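Local coordinates for TatD-related deoxyribonuclease (Thermotoga maritima, PDB 1J6O), which probably acts as a metal-dependent deoxyribonuclease that hydrolyses ester bonds in DNA, at residues D15-L20 / E212-F217; I101-L106 / V137-D142. All blocks are in the same frame, centred on the assembly; numbering follows the deposited sequence.

Contact 1 (D15-L20 / E212-F217)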
ATOM      1  N   ASP A  15       1.515  -9.105   0.106  1.00  6.70           N
ATOM      2  CA  ASP A  15       2.086  -7.875  -0.483  1.00  7.71           C
ATOM      3  C   ASP A  15       0.908  -6.912  -0.514  1.00  7.14           C
ATOM      4  O   ASP A  15       0.004  -7.067  -1.342  1.00  4.77           O
ATOM      5  CB  ASP A  15       2.560  -8.098  -1.921  1.00  9.37           C
ATOM      6  CG  ASP A  15       3.263  -6.873  -2.501  1.00 12.23           C
ATOM      7  OD1 ASP A  15       3.168  -5.763  -1.911  1.00  9.21           O
ATOM      8  OD2 ASP A  15       3.899  -7.039  -3.564  1.00 12.32           O
ATOM      9  N   THR A  16       0.918  -5.904   0.352  1.00  6.90           N
ATOM     10  CA  THR A  16      -0.198  -4.938   0.387  1.00  6.88           C
ATOM     11  C   THR A  16      -0.124  -3.781  -0.605  1.00  6.10           C
ATOM     12  O   THR A  16      -0.973  -2.876  -0.573  1.00  6.35           O
ATOM     13  CB  THR A  16      -0.378  -4.338   1.810  1.00  6.96           C
ATOM     14  OG1 THR A  16       0.825  -3.657   2.177  1.00  7.53           O
ATOM     15  CG2 THR A  16      -0.668  -5.428   2.843  1.00  7.08           C
ATOM     16  N   HIS A  17       0.867  -3.793  -1.496  1.00  5.91           N
ATOM     17  CA  HIS A  17       0.962  -2.709  -2.456  1.00  6.90           C
ATOM     18  C   HIS A  17       1.702  -3.167  -3.693  1.00  7.83           C
ATOM     19  O   HIS A  17       2.929  -3.051  -3.761  1.00 11.92           O
ATOM     20  CB  HIS A  17       1.697  -1.504  -1.825  1.00  6.94           C
ATOM     21  CG  HIS A  17       1.356  -0.187  -2.451  1.00  7.32           C
ATOM     22  ND1 HIS A  17       0.431   0.677  -1.903  1.00  9.71           N
ATOM     23  CD2 HIS A  17       1.813   0.417  -3.574  1.00  8.40           C
ATOM     24  CE1 HIS A  17       0.340   1.762  -2.659  1.00 10.61           C
ATOM     25  NE2 HIS A  17       1.169   1.628  -3.678  1.00 10.79           N
ATOM     26  N   ALA A  18       0.974  -3.671  -4.685  1.00  5.47           N
ATOM     27  CA  ALA A  18       1.620  -4.129  -5.909  1.00  5.66           C
ATOM     28  C   ALA A  18       1.018  -3.429  -7.156  1.00  5.86           C
ATOM     29  O   ALA A  18      -0.081  -2.904  -7.081  1.00  5.49           O
ATOM     30  CB  ALA A  18       1.414  -5.599  -6.022  1.00  4.30           C
ATOM     31  N   HIS A  19       1.745  -3.421  -8.278  1.00  4.58           N
ATOM     32  CA  HIS A  19       1.256  -2.804  -9.528  1.00  5.69           C
ATOM     33  C   HIS A  19       1.617  -3.839 -10.597  1.00  5.76           C
ATOM     34  O   HIS A  19       2.398  -3.545 -11.549  1.00  5.66           O
ATOM     35  CB  HIS A  19       2.018  -1.499  -9.845  1.00  5.93           C
ATOM     36  CG  HIS A  19       1.984  -0.489  -8.738  1.00  7.11           C
ATOM     37  ND1 HIS A  19       0.850   0.230  -8.427  1.00  8.75           N
ATOM     38  CD2 HIS A  19       2.959  -0.036  -7.908  1.00  7.58           C
ATOM     39  CE1 HIS A  19       1.130   1.094  -7.463  1.00 11.23           C
ATOM     40  NE2 HIS A  19       2.405   0.956  -7.134  1.00  8.90           N
ATOM     41  N   LEU A  20       1.029  -5.023 -10.479  1.00  4.69           N
ATOM     42  CA  LEU A  20       1.306  -6.110 -11.417  1.00  5.86           C
ATOM     43  C   LEU A  20       0.833  -5.867 -12.832  1.00  6.86           C
ATOM     44  O   LEU A  20       1.292  -6.534 -13.775  1.00  7.61           O
ATOM     45  CB  LEU A  20       0.718  -7.414 -10.859  1.00  6.90           C
ATOM     46  CG  LEU A  20       1.424  -7.908  -9.587  1.00 10.03           C
ATOM     47  CD1 LEU A  20       0.549  -8.945  -8.834  1.00  9.30           C
ATOM     48  CD2 LEU A  20       2.762  -8.514  -9.975  1.00 10.50           C
ATOM     49  N   GLU A 212       5.077  -4.750   1.919  1.00  7.91           N
ATOM     50  CA  GLU A 212       4.688  -4.328   0.594  1.00 10.38           C
ATOM     51  C   GLU A 212       5.939  -4.326  -0.274  1.00 11.59           C
ATOM     52  O   GLU A 212       7.065  -4.321   0.244  1.00 10.34           O
ATOM     53  CB  GLU A 212       4.094  -2.926   0.620  1.00 12.74           C
ATOM     54  CG  GLU A 212       5.140  -1.808   0.752  1.00 14.27           C
ATOM     55  CD  GLU A 212       4.496  -0.443   0.656  1.00 17.09           C
ATOM     56  OE1 GLU A 212       3.833  -0.069   1.636  1.00 17.04           O
ATOM     57  OE2 GLU A 212       4.620   0.231  -0.404  1.00 17.29           O
ATOM     58  N   THR A 213       5.739  -4.392  -1.588  1.00 11.52           N
ATOM     59  CA  THR A 213       6.865  -4.367  -2.503  1.00 10.74           C
ATOM     60  C   THR A 213       6.797  -3.098  -3.340  1.00 12.15           C
ATOM     61  O   THR A 213       7.831  -2.548  -3.708  1.00  9.46           O
ATOM     62  CB  THR A 213       6.847  -5.507  -3.560  1.00 12.89           C
ATOM     63  OG1 THR A 213       5.628  -5.423  -4.326  1.00 12.87           O
ATOM     64  CG2 THR A 213       6.976  -6.870  -2.911  1.00 13.73           C
ATOM     65  N   ASP A 214       5.584  -2.621  -3.617  1.00  9.43           N
ATOM     66  CA  ASP A 214       5.387  -1.448  -4.447  1.00 11.62           C
ATOM     67  C   ASP A 214       5.969  -1.863  -5.827  1.00  7.83           C
ATOM     68  O   ASP A 214       6.406  -1.024  -6.621  1.00  7.85           O
ATOM     69  CB  ASP A 214       6.125  -0.215  -3.896  1.00 15.25           C
ATOM     70  CG  ASP A 214       5.628   1.090  -4.522  1.00 22.54           C
ATOM     71  OD1 ASP A 214       4.513   1.106  -5.118  1.00 21.92           O
ATOM     72  OD2 ASP A 214       6.353   2.110  -4.405  1.00 27.06           O
ATOM     73  N   CYS A 215       5.967  -3.171  -6.120  1.00  7.80           N
ATOM     74  CA  CYS A 215       6.511  -3.636  -7.412  1.00  7.77           C
ATOM     75  C   CYS A 215       5.798  -2.917  -8.574  1.00  9.01           C
ATOM     76  O   CYS A 215       4.590  -2.691  -8.518  1.00  9.27           O
ATOM     77  CB  CYS A 215       6.376  -5.161  -7.534  1.00  9.79           C
ATOM     78  SG  CYS A 215       4.692  -5.830  -7.552  1.00 10.47           S
ATOM     79  N   PRO A 216       6.509  -2.654  -9.686  1.00  8.36           N
ATOM     80  CA  PRO A 216       7.923  -2.992  -9.933  1.00  9.34           C
ATOM     81  C   PRO A 216       8.973  -2.111  -9.276  1.00 10.09           C
ATOM     82  O   PRO A 216      10.168  -2.321  -9.475  1.00 13.55           O
ATOM     83  CB  PRO A 216       8.016  -2.894 -11.446  1.00  8.40           C
ATOM     84  CG  PRO A 216       7.186  -1.612 -11.711  1.00  8.39           C
ATOM     85  CD  PRO A 216       5.941  -1.894 -10.822  1.00  8.57           C
ATOM     86  N   PHE A 217       8.550  -1.134  -8.496  1.00 10.70           N
ATOM     87  CA  PHE A 217       9.504  -0.234  -7.851  1.00 12.62           C
ATOM     88  C   PHE A 217      10.228  -0.712  -6.567  1.00 12.86           C
ATOM     89  O   PHE A 217       9.826  -1.707  -5.963  1.00 11.64           O
ATOM     90  CB  PHE A 217       8.815   1.075  -7.452  1.00 14.39           C
ATOM     91  CG  PHE A 217       7.935   1.685  -8.503  1.00 17.54           C
ATOM     92  CD1 PHE A 217       8.420   1.986  -9.766  1.00 18.93           C
ATOM     93  CD2 PHE A 217       6.587   1.921  -8.214  1.00 19.41           C
ATOM     94  CE1 PHE A 217       7.569   2.513 -10.758  1.00 21.63           C
ATOM     95  CE2 PHE A 217       5.742   2.438  -9.177  1.00 20.06           C
ATOM     96  CZ  PHE A 217       6.229   2.735 -10.457  1.00 21.96           C
TER
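Asp15 and His17, on the first strand of the TIM barrel, meet residues 212-217, the loop leaving the last strand, where the barrel closes; His17 and His19 form the family's His-x-His motif. Among the polar groups, the Asp15 carboxylate takes three bonds. With CG anti to the backbone N (chi1 -175°), it reaches the loop and OD1 accepts from Thr213 N at 2.9 Å. His17 N reaches the same OD1 from the opposite face of the carboxylate plane, closing an Asx turn. Asp15 OD2 takes a very short bond of 2.5 Å from Thr213 OG1, which itself accepts from Cys215 N in an ST turn, so one carboxylate holds both the corner at His17 and the start of the loop. Backbone bonds continue the join: Asp214 N gives to His17 O at 2.7 Å, whereas His19 N to Cys215 O is weak. The loop then passes through a cis peptide before Pro216. At the predicted site of the first metal, His19 NE2 donates to Asp214 OD1 at 2.9 Å; the acceptor lies close to the imidazole plane, and the ring is turned 57° from the carboxylate. Glu212 runs alongside His17 with its carboxylate nearly parallel to the ring, OE2 being bonded to His164 of the second predicted site. Apolar contact is small: Cys215 SG rests 3.6 Å from Ala18 CB, with Leu20 CD2 slightly farther off. Phe217 meets His19 obliquely, its CE2 3.9 Å from His19 CD2, the ring planes 61° apart.

Contact 2 (I101-L106 / V137-D142); sequences IGETGL and VVHIRD
In the beta-alpha-beta unit 98-107, 115-132, 136-141 of the TIM barrel, Thr104 to Leu106 run parallel to Val138 to Ile140, paired in register. The backbone bonds alternate in the parallel manner: His139 N gives to Thr104 O at 2.8 Å, and Leu106 N gives to His139 O at 3.0 Å. Val137 N to Ile101 O and Arg141 N to Leu106 O extend the pairing at its two ends, while Thr104 N to Val137 O is longer, 3.3 Å, just past the corner at Glu103, which follows a cis peptide. Gly105 CA comes within 3.2 Å of His139 O in a CA-H...O contact; a CB there would run into that oxygen. On the interior side, His139 has CG anti to its backbone N (chi1 171°), which brings ND1 to 2.7 Å from Glu103 OE2, the ring plane 41° from the carboxylate. Glu103 CG also packs on His139 CB at 3.6 Å, and Glu103 OE1 is hydrogen-bonded to His17 NE2. Both residues are predicted ligands, Glu103 of the first metal and His139 of the second. An alanine in place of His139 would probably leave Glu103 OE2 without this neighbouring ring and the predicted second metal position short of a ligand. Thr104, Leu106, Val138 and Ile140 point to the other face of the sheet. There Thr104 packs on Phe122 and Gln125 of helix 115-132, and Leu106 and Ile140 meet Ala147 of helix 144-153.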
ATOM      1  N   ILE A 101      -9.426   2.052  -1.270  1.00  6.53           N
ATOM      2  CA  ILE A 101      -9.419   3.242  -2.108  1.00  7.15           C
ATOM      3  C   ILE A 101      -7.987   3.760  -2.002  1.00  7.45           C
ATOM      4  O   ILE A 101      -7.468   3.988  -0.892  1.00  8.07           O
ATOM      5  CB  ILE A 101     -10.396   4.367  -1.607  1.00  8.19           C
ATOM      6  CG1 ILE A 101     -11.853   3.935  -1.779  1.00  9.33           C
ATOM      7  CG2 ILE A 101     -10.168   5.663  -2.451  1.00  8.57           C
ATOM      8  CD1 ILE A 101     -12.273   3.671  -3.218  1.00 11.30           C
ATOM      9  N   GLY A 102      -7.349   3.919  -3.164  1.00  6.18           N
ATOM     10  CA  GLY A 102      -5.979   4.403  -3.253  1.00  6.95           C
ATOM     11  C   GLY A 102      -5.392   3.768  -4.512  1.00  7.42           C
ATOM     12  O   GLY A 102      -6.000   2.855  -5.073  1.00  7.68           O
ATOM     13  N   GLU A 103      -4.192   4.147  -4.921  1.00  8.95           N
ATOM     14  CA  GLU A 103      -3.343   5.124  -4.252  1.00 10.76           C
ATOM     15  C   GLU A 103      -3.858   6.562  -4.232  1.00  9.20           C
ATOM     16  O   GLU A 103      -4.354   7.079  -5.236  1.00 10.88           O
ATOM     17  CB  GLU A 103      -1.955   5.065  -4.919  1.00 13.79           C
ATOM     18  CG  GLU A 103      -0.817   5.307  -3.971  1.00 20.59           C
ATOM     19  CD  GLU A 103       0.533   4.914  -4.549  1.00 23.64           C
ATOM     20  OE1 GLU A 103       0.633   3.895  -5.277  1.00 22.89           O
ATOM     21  OE2 GLU A 103       1.506   5.636  -4.253  1.00 25.57           O
ATOM     22  N   THR A 104      -3.804   7.181  -3.059  1.00  8.99           N
ATOM     23  CA  THR A 104      -4.255   8.569  -2.917  1.00  8.54           C
ATOM     24  C   THR A 104      -3.393   9.214  -1.839  1.00  9.73           C
ATOM     25  O   THR A 104      -2.879   8.534  -0.954  1.00 10.92           O
ATOM     26  CB  THR A 104      -5.769   8.663  -2.549  1.00 10.46           C
ATOM     27  OG1 THR A 104      -6.156  10.046  -2.488  1.00  8.27           O
ATOM     28  CG2 THR A 104      -6.060   8.002  -1.230  1.00  7.21           C
ATOM     29  N   GLY A 105      -3.188  10.522  -1.925  1.00  7.91           N
ATOM     30  CA  GLY A 105      -2.372  11.159  -0.913  1.00  8.45           C
ATOM     31  C   GLY A 105      -1.771  12.448  -1.413  1.00  9.54           C
ATOM     32  O   GLY A 105      -2.378  13.138  -2.239  1.00 10.05           O
ATOM     33  N   LEU A 106      -0.570  12.746  -0.927  1.00 10.71           N
ATOM     34  CA  LEU A 106       0.148  13.958  -1.292  1.00  9.62           C
ATOM     35  C   LEU A 106       1.615  13.680  -1.556  1.00 11.66           C
ATOM     36  O   LEU A 106       2.248  12.893  -0.841  1.00 10.51           O
ATOM     37  CB  LEU A 106       0.101  14.959  -0.126  1.00 11.98           C
ATOM     38  CG  LEU A 106      -1.229  15.363   0.478  1.00 11.24           C
ATOM     39  CD1 LEU A 106      -0.980  16.284   1.687  1.00 12.33           C
ATOM     40  CD2 LEU A 106      -2.061  16.065  -0.601  1.00 14.70           C
ATOM     41  N   VAL A 137      -5.416   3.412   1.061  1.00  8.96           N
ATOM     42  CA  VAL A 137      -4.053   3.014   0.734  1.00  8.90           C
ATOM     43  C   VAL A 137      -3.499   4.421   0.461  1.00  8.53           C
ATOM     44  O   VAL A 137      -3.724   4.983  -0.604  1.00  7.53           O
ATOM     45  CB  VAL A 137      -4.025   2.125  -0.526  1.00 10.15           C
ATOM     46  CG1 VAL A 137      -2.635   2.036  -1.088  1.00 14.09           C
ATOM     47  CG2 VAL A 137      -4.534   0.732  -0.146  1.00 14.00           C
ATOM     48  N   VAL A 138      -2.769   4.964   1.437  1.00  8.81           N
ATOM     49  CA  VAL A 138      -2.195   6.312   1.354  1.00  9.16           C
ATOM     50  C   VAL A 138      -0.747   6.455   0.983  1.00  8.44           C
ATOM     51  O   VAL A 138       0.126   5.745   1.482  1.00  8.78           O
ATOM     52  CB  VAL A 138      -2.452   7.058   2.703  1.00  8.82           C
ATOM     53  CG1 VAL A 138      -2.024   8.534   2.616  1.00 10.04           C
ATOM     54  CG2 VAL A 138      -3.927   6.950   3.073  1.00  8.89           C
ATOM     55  N   HIS A 139      -0.496   7.411   0.095  1.00  8.64           N
ATOM     56  CA  HIS A 139       0.847   7.701  -0.387  1.00 11.54           C
ATOM     57  C   HIS A 139       1.220   9.070   0.160  1.00 12.49           C
ATOM     58  O   HIS A 139       0.489  10.028  -0.058  1.00 10.58           O
ATOM     59  CB  HIS A 139       0.814   7.751  -1.921  1.00 14.33           C
ATOM     60  CG  HIS A 139       2.084   8.248  -2.543  1.00 18.81           C
ATOM     61  ND1 HIS A 139       3.093   7.404  -2.949  1.00 24.31           N
ATOM     62  CD2 HIS A 139       2.496   9.500  -2.853  1.00 20.80           C
ATOM     63  CE1 HIS A 139       4.072   8.111  -3.490  1.00 23.06           C
ATOM     64  NE2 HIS A 139       3.734   9.389  -3.441  1.00 23.39           N
ATOM     65  N   ILE A 140       2.342   9.170   0.866  1.00 12.00           N
ATOM     66  CA  ILE A 140       2.762  10.474   1.411  1.00 14.59           C
ATOM     67  C   ILE A 140       4.258  10.648   1.164  1.00 16.12           C
ATOM     68  O   ILE A 140       5.062   9.796   1.566  1.00 14.52           O
ATOM     69  CB  ILE A 140       2.555  10.590   2.945  1.00 14.78           C
ATOM     70  CG1 ILE A 140       1.083  10.405   3.324  1.00 13.97           C
ATOM     71  CG2 ILE A 140       3.078  11.969   3.415  1.00 16.27           C
ATOM     72  CD1 ILE A 140       0.819  10.380   4.838  1.00 15.38           C
ATOM     73  N   ARG A 141       4.636  11.728   0.482  1.00 16.96           N
ATOM     74  CA  ARG A 141       6.052  12.001   0.195  1.00 19.36           C
ATOM     75  C   ARG A 141       6.287  13.461   0.633  1.00 19.77           C
ATOM     76  O   ARG A 141       5.682  14.375   0.086  1.00 18.25           O
ATOM     77  CB  ARG A 141       6.340  11.828  -1.301  1.00 22.05           C
ATOM     78  CG  ARG A 141       7.834  11.817  -1.712  1.00 29.79           C
ATOM     79  CD  ARG A 141       8.619  10.672  -1.045  1.00 34.23           C
ATOM     80  NE  ARG A 141       7.752   9.543  -0.680  1.00 38.69           N
ATOM     81  CZ  ARG A 141       8.147   8.444  -0.027  1.00 41.17           C
ATOM     82  NH1 ARG A 141       9.420   8.290   0.351  1.00 40.51           N
ATOM     83  NH2 ARG A 141       7.254   7.495   0.265  1.00 42.63           N
ATOM     84  N   ASP A 142       7.135  13.656   1.644  1.00 20.38           N
ATOM     85  CA  ASP A 142       7.441  14.996   2.162  1.00 21.96           C
ATOM     86  C   ASP A 142       6.191  15.851   2.420  1.00 21.22           C
ATOM     87  O   ASP A 142       6.161  17.056   2.131  1.00 20.69           O
ATOM     88  CB  ASP A 142       8.382  15.730   1.201  1.00 25.04           C
ATOM     89  CG  ASP A 142       9.752  15.062   1.094  1.00 29.79           C
ATOM     90  OD1 ASP A 142      10.110  14.304   2.015  1.00 33.68           O
ATOM     91  OD2 ASP A 142      10.480  15.301   0.105  1.00 31.53           O
TER

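Contact 1 joins the first and last strands of the barrel, contact 2 the fourth and fifth, adjacent to each other, and the centres of the two contacts lie about 14 Å apart. They touch within the predicted two-metal site, where His17 NE2 and Glu103 OE1 are 2.8 Å apart. His17 CE1 packs 3.4 Å from Val137 CG1, and His19 CE1 approaches Glu103 OE1 to 3.6 Å. The predicted first-metal ligands are thus drawn from both contacts, His17, His19 and Asp214 from one and Glu103 from the other. His164 bridges them: the same ring that Glu212 holds also makes a weak bond through NE2 to Glu103 OE2.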